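PDB 5NV9: Sodium/sialic acid symporter SiaT from Proteus mirabilis, which uses the inward sodium gradient to drive uptake of the sialic acid N-acetylneuraminic acid across the bacterial inner membrane. Local coordinates for residues F95-F100 and Q259-T264; T225-S230 and T235-M240; A253-V258 and I351-N356. All coordinates share one frame; numbering follows the deposited sequence.

Interaction 1. Residues F95-F100 and Q259-T264; sequences FYIPFF and QRYIVT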
loop_
_atom_site.group_PDB
_atom_site.type_symbol
_atom_site.label_atom_id
_atom_site.label_comp_id
_atom_site.label_asym_id
_atom_site.label_seq_id
_atom_site.Cartn_x
_atom_site.Cartn_y
_atom_site.Cartn_z
ATOM N N PHE A 95 -4.495 20.401 -5.945
ATOM C CA PHE A 95 -5.365 20.154 -7.105
ATOM C C PHE A 95 -6.421 19.097 -6.873
ATOM O O PHE A 95 -7.462 19.174 -7.540
ATOM C CB PHE A 95 -4.533 19.829 -8.328
ATOM C CG PHE A 95 -3.661 20.964 -8.758
ATOM C CD1 PHE A 95 -4.223 22.155 -9.174
ATOM C CD2 PHE A 95 -2.282 20.850 -8.757
ATOM C CE1 PHE A 95 -3.421 23.230 -9.554
ATOM C CE2 PHE A 95 -1.480 21.896 -9.173
ATOM C CZ PHE A 95 -2.052 23.100 -9.551
ATOM N N TYR A 96 -6.170 18.110 -5.983
ATOM C CA TYR A 96 -7.076 16.925 -5.864
ATOM C C TYR A 96 -7.941 17.039 -4.633
ATOM O O TYR A 96 -9.141 16.991 -4.723
ATOM C CB TYR A 96 -6.287 15.613 -5.851
ATOM C CG TYR A 96 -5.647 15.184 -7.189
ATOM C CD1 TYR A 96 -4.510 15.775 -7.672
ATOM C CD2 TYR A 96 -6.195 14.131 -7.929
ATOM C CE1 TYR A 96 -3.923 15.395 -8.897
ATOM C CE2 TYR A 96 -5.621 13.697 -9.133
ATOM C CZ TYR A 96 -4.503 14.352 -9.627
ATOM O OH TYR A 96 -3.994 13.891 -10.819
ATOM N N ILE A 97 -7.311 17.238 -3.463
ATOM C CA ILE A 97 -8.016 17.190 -2.135
ATOM C C ILE A 97 -9.253 18.118 -1.987
ATOM O O ILE A 97 -10.321 17.648 -1.487
ATOM C CB ILE A 97 -7.030 17.302 -0.957
ATOM C CG1 ILE A 97 -6.343 15.937 -0.798
ATOM C CG2 ILE A 97 -7.717 17.753 0.320
ATOM C CD1 ILE A 97 -5.169 15.922 0.172
ATOM N N PRO A 98 -9.193 19.319 -2.565
ATOM C CA PRO A 98 -10.409 20.166 -2.536
ATOM C C PRO A 98 -11.638 19.559 -3.194
ATOM O O PRO A 98 -12.743 19.726 -2.666
ATOM C CB PRO A 98 -9.966 21.470 -3.226
ATOM C CG PRO A 98 -8.476 21.488 -3.079
ATOM C CD PRO A 98 -8.050 20.035 -3.171
ATOM N N PHE A 99 -11.469 18.827 -4.297
ATOM C CA PHE A 99 -12.624 18.149 -4.919
ATOM C C PHE A 99 -13.157 17.058 -4.047
ATOM O O PHE A 99 -14.373 16.967 -3.822
ATOM C CB PHE A 99 -12.286 17.597 -6.308
ATOM C CG PHE A 99 -12.164 18.683 -7.346
ATOM C CD1 PHE A 99 -10.985 19.350 -7.525
ATOM C CD2 PHE A 99 -13.263 19.040 -8.127
ATOM C CE1 PHE A 99 -10.901 20.361 -8.445
ATOM C CE2 PHE A 99 -13.165 20.047 -9.056
ATOM C CZ PHE A 99 -11.983 20.718 -9.206
ATOM N N PHE A 100 -12.235 16.264 -3.511
ATOM C CA PHE A 100 -12.588 15.127 -2.681
ATOM C C PHE A 100 -13.339 15.618 -1.429
ATOM O O PHE A 100 -14.339 15.011 -1.019
ATOM C CB PHE A 100 -11.324 14.314 -2.249
ATOM C CG PHE A 100 -10.669 13.495 -3.362
ATOM C CD1 PHE A 100 -11.417 12.719 -4.241
ATOM C CD2 PHE A 100 -9.292 13.466 -3.505
ATOM C CE1 PHE A 100 -10.782 11.949 -5.258
ATOM C CE2 PHE A 100 -8.663 12.714 -4.511
ATOM C CZ PHE A 100 -9.399 11.942 -5.381
ATOM N N GLN A 259 -9.172 7.950 1.106
ATOM C CA GLN A 259 -10.054 7.935 2.292
ATOM C C GLN A 259 -9.522 8.695 3.511
ATOM O O GLN A 259 -10.300 9.303 4.265
ATOM C CB GLN A 259 -10.320 6.484 2.687
ATOM C CG GLN A 259 -11.729 6.215 3.159
ATOM C CD GLN A 259 -11.873 4.788 3.627
ATOM O OE1 GLN A 259 -11.199 3.907 3.075
ATOM N NE2 GLN A 259 -12.714 4.544 4.665
ATOM N N ARG A 260 -8.208 8.677 3.723
ATOM C CA ARG A 260 -7.627 9.431 4.853
ATOM C C ARG A 260 -7.688 10.938 4.673
ATOM O O ARG A 260 -7.524 11.656 5.641
ATOM C CB ARG A 260 -6.180 9.031 5.124
ATOM C CG ARG A 260 -6.020 7.839 6.022
ATOM C CD ARG A 260 -6.149 6.532 5.293
ATOM N NE ARG A 260 -6.156 5.405 6.233
ATOM C CZ ARG A 260 -6.854 4.278 6.065
ATOM N NH1 ARG A 260 -7.588 4.096 4.984
ATOM N NH2 ARG A 260 -6.836 3.356 7.001
ATOM N N TYR A 261 -7.909 11.431 3.452
ATOM C CA TYR A 261 -8.013 12.861 3.223
ATOM C C TYR A 261 -9.326 13.469 3.715
ATOM O O TYR A 261 -9.408 14.689 3.862
ATOM C CB TYR A 261 -7.852 13.187 1.719
ATOM C CG TYR A 261 -6.527 12.682 1.063
ATOM C CD1 TYR A 261 -5.363 12.399 1.806
ATOM C CD2 TYR A 261 -6.463 12.511 -0.318
ATOM C CE1 TYR A 261 -4.178 11.964 1.170
ATOM C CE2 TYR A 261 -5.286 12.118 -0.955
ATOM C CZ TYR A 261 -4.156 11.815 -0.236
ATOM O OH TYR A 261 -3.037 11.402 -0.985
ATOM N N ILE A 262 -10.352 12.642 3.915
ATOM C CA ILE A 262 -11.696 13.112 4.265
ATOM C C ILE A 262 -12.101 12.784 5.729
ATOM O O ILE A 262 -13.194 13.137 6.175
ATOM C CB ILE A 262 -12.733 12.602 3.225
ATOM C CG1 ILE A 262 -12.748 11.087 3.061
ATOM C CG2 ILE A 262 -12.342 13.112 1.834
ATOM C CD1 ILE A 262 -13.708 10.383 3.963
ATOM N N VAL A 263 -11.236 12.096 6.475
ATOM C CA VAL A 263 -11.557 11.795 7.881
ATOM C C VAL A 263 -11.256 12.920 8.854
ATOM O O VAL A 263 -11.704 12.874 10.032
ATOM C CB VAL A 263 -10.848 10.507 8.375
ATOM C CG1 VAL A 263 -11.309 9.308 7.607
ATOM C CG2 VAL A 263 -9.347 10.620 8.347
ATOM N N THR A 264 -10.444 13.884 8.415
ATOM C CA THR A 264 -10.104 15.081 9.174
ATOM C C THR A 264 -11.183 16.155 9.049
ATOM O O THR A 264 -11.839 16.289 8.009
ATOM C CB THR A 264 -8.813 15.661 8.641
ATOM O OG1 THR A 264 -8.817 15.574 7.190
ATOM C CG2 THR A 264 -7.688 14.864 9.143
#
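Ile97 lays the outer end of its longer branch over one face of the Tyr261 ring. Its CD1 stands 3.7 Å from the ring centroid of Tyr261 and only 15° off the ring normal, a CH-pi contact placed slightly toward the rim of the ring. One bond further back, CG1 of Ile97 comes to 3.5 Å from CD2 of Tyr261, and the two side chains cross at about a right angle. The reach of the isoleucine follows from its second torsion: with chi2 at 170° the branch runs out straight, and CG1 and CD1 bear on the ring together. Phe100, one helical turn on, meets the same tyrosine differently. Its CD2 lies 4.4 Å from CD2 of Tyr261, close to the tyrosine plane, a loose approach at the ring's edge. Ile262 adds its short branch, CG2, 4.0 Å from the backbone O of Phe100 and 4.4 Å from CB of Phe100; its longer branch leads off elsewhere. The OH of Tyr261 hydrogen-bonds the backbone O of Phe251. Arg101, next along helix 89-102, uses NH1 to hold the backbone O of both Tyr261 and Thr264, two backbone bonds beside the apolar contact. Leu274 of helix 267-301 touches both Ile97 and Tyr261, and Ile105 touches Phe100 and Ile262. The contact thus joins the cytoplasmic end of helix 89-102 to the loop that leads into helix 267-301, within the LeuT fold of the transporter. Between the two segments themselves the touching side chains meet through carbon alone, which implies cohesion by burial and shape, with Tyr261 probably helped to its orientation by the Ile97 branch over its face and by its hydroxyl bond.

Interaction 2. Residues T225-S230 and T235-M240; sequences TQWRWS and TIPVLM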
loop_
_atom_site.group_PDB
_atom_site.type_symbol
_atom_site.label_atom_id
_atom_site.label_comp_id
_atom_site.label_asym_id
_atom_site.label_seq_id
_atom_site.Cartn_x
_atom_site.Cartn_y
_atom_site.Cartn_z
ATOM N N THR A 225 26.566 3.238 -13.269
ATOM C CA THR A 225 26.242 2.318 -14.337
ATOM C C THR A 225 24.734 2.137 -14.496
ATOM O O THR A 225 24.271 1.663 -15.553
ATOM C CB THR A 225 26.874 0.932 -14.105
ATOM O OG1 THR A 225 26.569 0.484 -12.789
ATOM C CG2 THR A 225 28.382 1.007 -14.235
ATOM N N GLN A 226 23.962 2.507 -13.473
ATOM C CA GLN A 226 22.506 2.525 -13.595
ATOM C C GLN A 226 21.910 3.861 -14.074
ATOM O O GLN A 226 20.683 3.995 -14.151
ATOM C CB GLN A 226 21.908 2.128 -12.270
ATOM C CG GLN A 226 22.256 0.717 -11.928
ATOM C CD GLN A 226 21.657 -0.262 -12.908
ATOM O OE1 GLN A 226 22.353 -0.835 -13.768
ATOM N NE2 GLN A 226 20.349 -0.430 -12.819
ATOM N N TRP A 227 22.736 4.848 -14.396
ATOM C CA TRP A 227 22.224 6.077 -14.978
ATOM C C TRP A 227 22.281 5.880 -16.505
ATOM O O TRP A 227 23.253 6.247 -17.151
ATOM C CB TRP A 227 23.009 7.319 -14.520
ATOM C CG TRP A 227 22.467 8.585 -15.119
ATOM C CD1 TRP A 227 23.030 9.309 -16.128
ATOM C CD2 TRP A 227 21.235 9.264 -14.781
ATOM N NE1 TRP A 227 22.240 10.406 -16.433
ATOM C CE2 TRP A 227 21.135 10.399 -15.625
ATOM C CE3 TRP A 227 20.225 9.031 -13.849
ATOM C CZ2 TRP A 227 20.061 11.278 -15.580
ATOM C CZ3 TRP A 227 19.145 9.925 -13.797
ATOM C CH2 TRP A 227 19.080 11.029 -14.661
ATOM N N ARG A 228 21.230 5.293 -17.068
ATOM C CA ARG A 228 21.202 4.980 -18.476
ATOM C C ARG A 228 19.778 4.719 -18.821
ATOM O O ARG A 228 19.053 4.238 -17.990
ATOM C CB ARG A 228 22.055 3.746 -18.792
ATOM C CG ARG A 228 21.632 2.477 -18.100
ATOM C CD ARG A 228 22.529 1.301 -18.471
ATOM N NE ARG A 228 22.253 0.225 -17.507
ATOM C CZ ARG A 228 21.482 -0.855 -17.699
ATOM N NH1 ARG A 228 20.924 -1.137 -18.854
ATOM N NH2 ARG A 228 21.272 -1.699 -16.695
ATOM N N TRP A 229 19.360 5.066 -20.034
ATOM C CA TRP A 229 18.036 4.697 -20.496
ATOM C C TRP A 229 17.950 3.173 -20.747
ATOM O O TRP A 229 18.913 2.541 -21.211
ATOM C CB TRP A 229 17.661 5.452 -21.812
ATOM C CG TRP A 229 16.235 5.232 -22.073
ATOM C CD1 TRP A 229 15.669 4.408 -23.019
ATOM C CD2 TRP A 229 15.152 5.721 -21.266
ATOM N NE1 TRP A 229 14.280 4.384 -22.861
ATOM C CE2 TRP A 229 13.949 5.183 -21.796
ATOM C CE3 TRP A 229 15.085 6.553 -20.149
ATOM C CZ2 TRP A 229 12.707 5.480 -21.266
ATOM C CZ3 TRP A 229 13.847 6.824 -19.610
ATOM C CH2 TRP A 229 12.669 6.292 -20.175
ATOM N N SER A 230 16.776 2.601 -20.510
ATOM C CA SER A 230 16.514 1.231 -20.908
ATOM C C SER A 230 15.024 1.075 -21.136
ATOM O O SER A 230 14.227 1.834 -20.616
ATOM C CB SER A 230 17.048 0.261 -19.859
ATOM O OG SER A 230 16.902 -1.097 -20.239
ATOM N N THR A 235 16.677 0.688 -14.460
ATOM C CA THR A 235 17.687 1.726 -14.255
ATOM C C THR A 235 17.060 2.935 -13.536
ATOM O O THR A 235 15.849 2.983 -13.284
ATOM C CB THR A 235 18.209 2.116 -15.631
ATOM O OG1 THR A 235 17.137 2.695 -16.353
ATOM C CG2 THR A 235 18.729 0.824 -16.403
ATOM N N ILE A 236 17.885 3.917 -13.236
ATOM C CA ILE A 236 17.471 5.083 -12.499
ATOM C C ILE A 236 16.378 5.914 -13.208
ATOM O O ILE A 236 15.400 6.309 -12.590
ATOM C CB ILE A 236 18.693 5.946 -12.095
ATOM C CG1 ILE A 236 19.496 5.267 -10.952
ATOM C CG2 ILE A 236 18.208 7.320 -11.664
ATOM C CD1 ILE A 236 20.969 5.684 -10.870
ATOM N N PRO A 237 16.564 6.222 -14.501
ATOM C CA PRO A 237 15.465 6.875 -15.254
ATOM C C PRO A 237 14.155 6.072 -15.309
ATOM O O PRO A 237 13.075 6.641 -15.095
ATOM C CB PRO A 237 16.048 7.010 -16.668
ATOM C CG PRO A 237 17.527 7.020 -16.460
ATOM C CD PRO A 237 17.797 6.108 -15.304
ATOM N N VAL A 238 14.241 4.760 -15.546
ATOM C CA VAL A 238 13.019 3.886 -15.586
ATOM C C VAL A 238 12.225 3.847 -14.270
ATOM O O VAL A 238 11.005 4.063 -14.224
ATOM C CB VAL A 238 13.409 2.474 -16.049
ATOM C CG1 VAL A 238 12.192 1.551 -16.050
ATOM C CG2 VAL A 238 14.028 2.581 -17.443
ATOM N N LEU A 239 12.931 3.606 -13.167
ATOM C CA LEU A 239 12.293 3.616 -11.874
ATOM C C LEU A 239 11.815 5.032 -11.431
ATOM O O LEU A 239 10.815 5.132 -10.749
ATOM C CB LEU A 239 13.160 2.929 -10.811
ATOM C CG LEU A 239 14.449 3.618 -10.446
ATOM C CD1 LEU A 239 14.136 4.717 -9.457
ATOM C CD2 LEU A 239 15.473 2.659 -9.832
HETATM N N MSE A 240 12.469 6.108 -11.858
HETATM C CA MSE A 240 11.973 7.451 -11.601
HETATM C C MSE A 240 10.643 7.714 -12.288
HETATM O O MSE A 240 9.706 8.149 -11.634
HETATM C CB MSE A 240 12.963 8.531 -12.005
HETATM C CG MSE A 240 14.015 8.621 -10.917
HETATM SE SE MSE A 240 15.461 9.875 -11.428
HETATM C CE MSE A 240 14.552 11.412 -10.572
#
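Arg228 and Thr235 meet with the guanidinium lying across a methyl group. From CB, the arginine turns so that CG, 3.7 Å from CG2 of Thr235, sits between its own backbone N and carbonyl carbon (chi1 60°), and the chain then runs extended to NE. There NE donates to the backbone O of Thr225, which lies in the guanidinium plane. At CZ the group is centred over the methyl, with CG2 of Thr235 3.5 Å from CZ of Arg228. At the tip NH2 gives a nearly straight bond (170°) to OE1 of Gln226, again in plane, while NH1 forms a salt bridge with Asp233; these partners fix the rotation of the flat group. The hydroxyl of Thr235 leaves in another direction: OG1 donates to the backbone O of Arg228 at 3.0 Å, nearly along the C=O axis. Next to it, N of Ile236 donates to the backbone O of Gln226 at 2.9 Å. The two tryptophans flank Pro237. Trp227 has CG of Pro237 over one face, and CG2 of Ile236 approaches its edge in plane, 3.4 Å from CE3 of Trp227. Trp229 slides past the proline, its CE3 3.6 Å from CB of Pro237. Ser230 O is buried against CG2 of Val238 without a polar partner in the model. The periplasmic loop thus doubles back on the N-terminal end of helix 236-253, a transmembrane helix of the LeuT fold, with Thr235 at the N-cap position and the N-H of Ile236, the first helical residue, bonded to Gln226 O.

Interaction 3. Residues A253-V258 and I351-N356; sequences ASQDVV and ISSCFN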
loop_
_atom_site.group_PDB
_atom_site.type_symbol
_atom_site.label_atom_id
_atom_site.label_comp_id
_atom_site.label_asym_id
_atom_site.label_seq_id
_atom_site.Cartn_x
_atom_site.Cartn_y
_atom_site.Cartn_z
ATOM N N ALA A 253 -5.596 8.215 -6.774
ATOM C CA ALA A 253 -6.556 7.347 -7.452
ATOM C C ALA A 253 -6.856 6.102 -6.663
ATOM O O ALA A 253 -7.622 5.308 -7.141
ATOM C CB ALA A 253 -6.038 6.977 -8.851
ATOM N N SER A 254 -6.303 5.961 -5.449
ATOM C CA SER A 254 -6.395 4.733 -4.684
ATOM C C SER A 254 -7.166 5.016 -3.397
ATOM O O SER A 254 -6.749 5.842 -2.589
ATOM C CB SER A 254 -4.995 4.212 -4.398
ATOM O OG SER A 254 -5.059 2.900 -3.910
ATOM N N GLN A 255 -8.299 4.340 -3.238
ATOM C CA GLN A 255 -9.212 4.598 -2.143
ATOM C C GLN A 255 -8.603 4.421 -0.755
ATOM O O GLN A 255 -9.035 5.101 0.180
ATOM C CB GLN A 255 -10.451 3.714 -2.306
ATOM C CG GLN A 255 -11.456 3.797 -1.136
ATOM C CD GLN A 255 -12.175 5.138 -0.974
ATOM O OE1 GLN A 255 -11.959 6.095 -1.741
ATOM N NE2 GLN A 255 -12.962 5.247 0.095
ATOM N N ASP A 256 -7.651 3.484 -0.584
ATOM C CA ASP A 256 -7.066 3.249 0.768
ATOM C C ASP A 256 -6.338 4.497 1.324
ATOM O O ASP A 256 -6.400 4.758 2.520
ATOM C CB ASP A 256 -6.188 1.980 0.821
ATOM C CG ASP A 256 -5.025 2.009 -0.165
ATOM O OD1 ASP A 256 -5.088 2.667 -1.282
ATOM O OD2 ASP A 256 -4.034 1.323 0.182
ATOM N N VAL A 257 -5.692 5.276 0.453
ATOM C CA VAL A 257 -5.063 6.517 0.853
ATOM C C VAL A 257 -6.046 7.724 0.836
ATOM O O VAL A 257 -6.187 8.469 1.826
ATOM C CB VAL A 257 -3.815 6.750 0.015
ATOM C CG1 VAL A 257 -3.299 8.179 0.207
ATOM C CG2 VAL A 257 -2.734 5.774 0.447
ATOM N N VAL A 258 -6.786 7.850 -0.254
ATOM C CA VAL A 258 -7.672 8.969 -0.475
ATOM C C VAL A 258 -8.702 9.077 0.624
ATOM O O VAL A 258 -9.074 10.159 1.052
ATOM C CB VAL A 258 -8.397 8.896 -1.874
ATOM C CG1 VAL A 258 -9.398 10.013 -1.973
ATOM C CG2 VAL A 258 -7.418 9.067 -3.005
ATOM N N ILE A 351 -12.159 -1.379 0.447
ATOM C CA ILE A 351 -12.969 -2.259 -0.426
ATOM C C ILE A 351 -14.418 -2.135 -0.083
ATOM O O ILE A 351 -15.271 -1.888 -0.962
ATOM C CB ILE A 351 -12.551 -3.702 -0.391
ATOM C CG1 ILE A 351 -11.255 -3.889 -1.134
ATOM C CG2 ILE A 351 -13.613 -4.595 -1.054
ATOM C CD1 ILE A 351 -10.484 -5.146 -0.732
ATOM N N SER A 352 -14.737 -2.277 1.181
ATOM C CA SER A 352 -16.135 -2.072 1.635
ATOM C C SER A 352 -16.651 -0.676 1.435
ATOM O O SER A 352 -17.813 -0.557 1.123
ATOM C CB SER A 352 -16.329 -2.477 3.055
ATOM O OG SER A 352 -17.676 -2.304 3.457
ATOM N N SER A 353 -15.836 0.396 1.565
ATOM C CA SER A 353 -16.346 1.723 1.298
ATOM C C SER A 353 -16.771 1.906 -0.224
ATOM O O SER A 353 -17.803 2.522 -0.519
ATOM C CB SER A 353 -15.318 2.809 1.692
ATOM O OG SER A 353 -14.225 2.854 0.740
ATOM N N CYS A 354 -15.920 1.425 -1.138
ATOM C CA CYS A 354 -16.203 1.415 -2.569
ATOM C C CYS A 354 -17.432 0.588 -2.877
ATOM O O CYS A 354 -18.322 1.025 -3.634
ATOM C CB CYS A 354 -14.995 0.839 -3.326
ATOM S SG CYS A 354 -13.577 1.965 -3.332
ATOM N N PHE A 355 -17.519 -0.618 -2.317
ATOM C CA PHE A 355 -18.707 -1.388 -2.580
ATOM C C PHE A 355 -19.982 -0.622 -2.133
ATOM O O PHE A 355 -20.970 -0.567 -2.880
ATOM C CB PHE A 355 -18.629 -2.742 -1.944
ATOM C CG PHE A 355 -19.755 -3.655 -2.336
ATOM C CD1 PHE A 355 -20.941 -3.600 -1.674
ATOM C CD2 PHE A 355 -19.613 -4.547 -3.404
ATOM C CE1 PHE A 355 -21.979 -4.476 -1.993
ATOM C CE2 PHE A 355 -20.651 -5.390 -3.757
ATOM C CZ PHE A 355 -21.846 -5.340 -3.051
ATOM N N ASN A 356 -19.941 -0.036 -0.930
ATOM C CA ASN A 356 -21.074 0.628 -0.302
ATOM C C ASN A 356 -21.622 1.814 -1.146
ATOM O O ASN A 356 -22.855 1.958 -1.364
ATOM C CB ASN A 356 -20.703 1.117 1.104
ATOM C CG ASN A 356 -21.875 1.107 2.078
ATOM O OD1 ASN A 356 -22.565 2.117 2.269
ATOM N ND2 ASN A 356 -22.144 -0.063 2.651
#
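Gln255 reaches across to Ser353 and Cys354 and carries the whole of its helix's share of this contact. The close part is polar: NE2 of Gln255 donates to OG of Ser353 at 2.8 Å, but the bond is bent, 138° at the hydrogen, and OG sits 29° out of the amide plane. A bend at chi2 (67°) brings the amide back toward the serine while CG faces the sulfur. The sulfur side has no polar bond and is a plain van der Waals contact, SG of Cys354 3.6 Å from CG of Gln255. Neither part opens to solvent, since all three residues are buried. The amide makes three bonds, NE2 also bonding Thr106 O and OE1 taking Ala108 N, which fix its flip; OG of Ser353 also bonds Ser350 O. Helix 328-361 carries the sodium ligands Ser342, Ser343, Ser345 and Ser346 as well, the side chain of Ser346 about 9 Å from that of Gln255. Helix 255-258 lies against the cytoplasm-proximal end of the transmembrane part of helix 328-361, with Phe128 of helix 118-151 touching both and Phe39 of helix 35-40 touching Ser353.

In the fold
Read from the N terminus, helix 89-102 comes first and pairs, 159 residues later, with the loop at 259-264, closing the long loop of interaction 1. Interaction 2 is nested within that loop: its two segments are only five residues apart and fold the periplasmic loop onto the start of helix 236-253. That helix leads to helix 255-258, where interaction 3 opens, to be closed by helix 328-361. Interactions 1 and 3 therefore cross along the chain, and they also touch, Phe100 CE2 lying 3.8 Å from Val258 CG1. Interaction 2 stands apart, its centre about 33 Å from those of the other two, across the chain's centre from interaction 3.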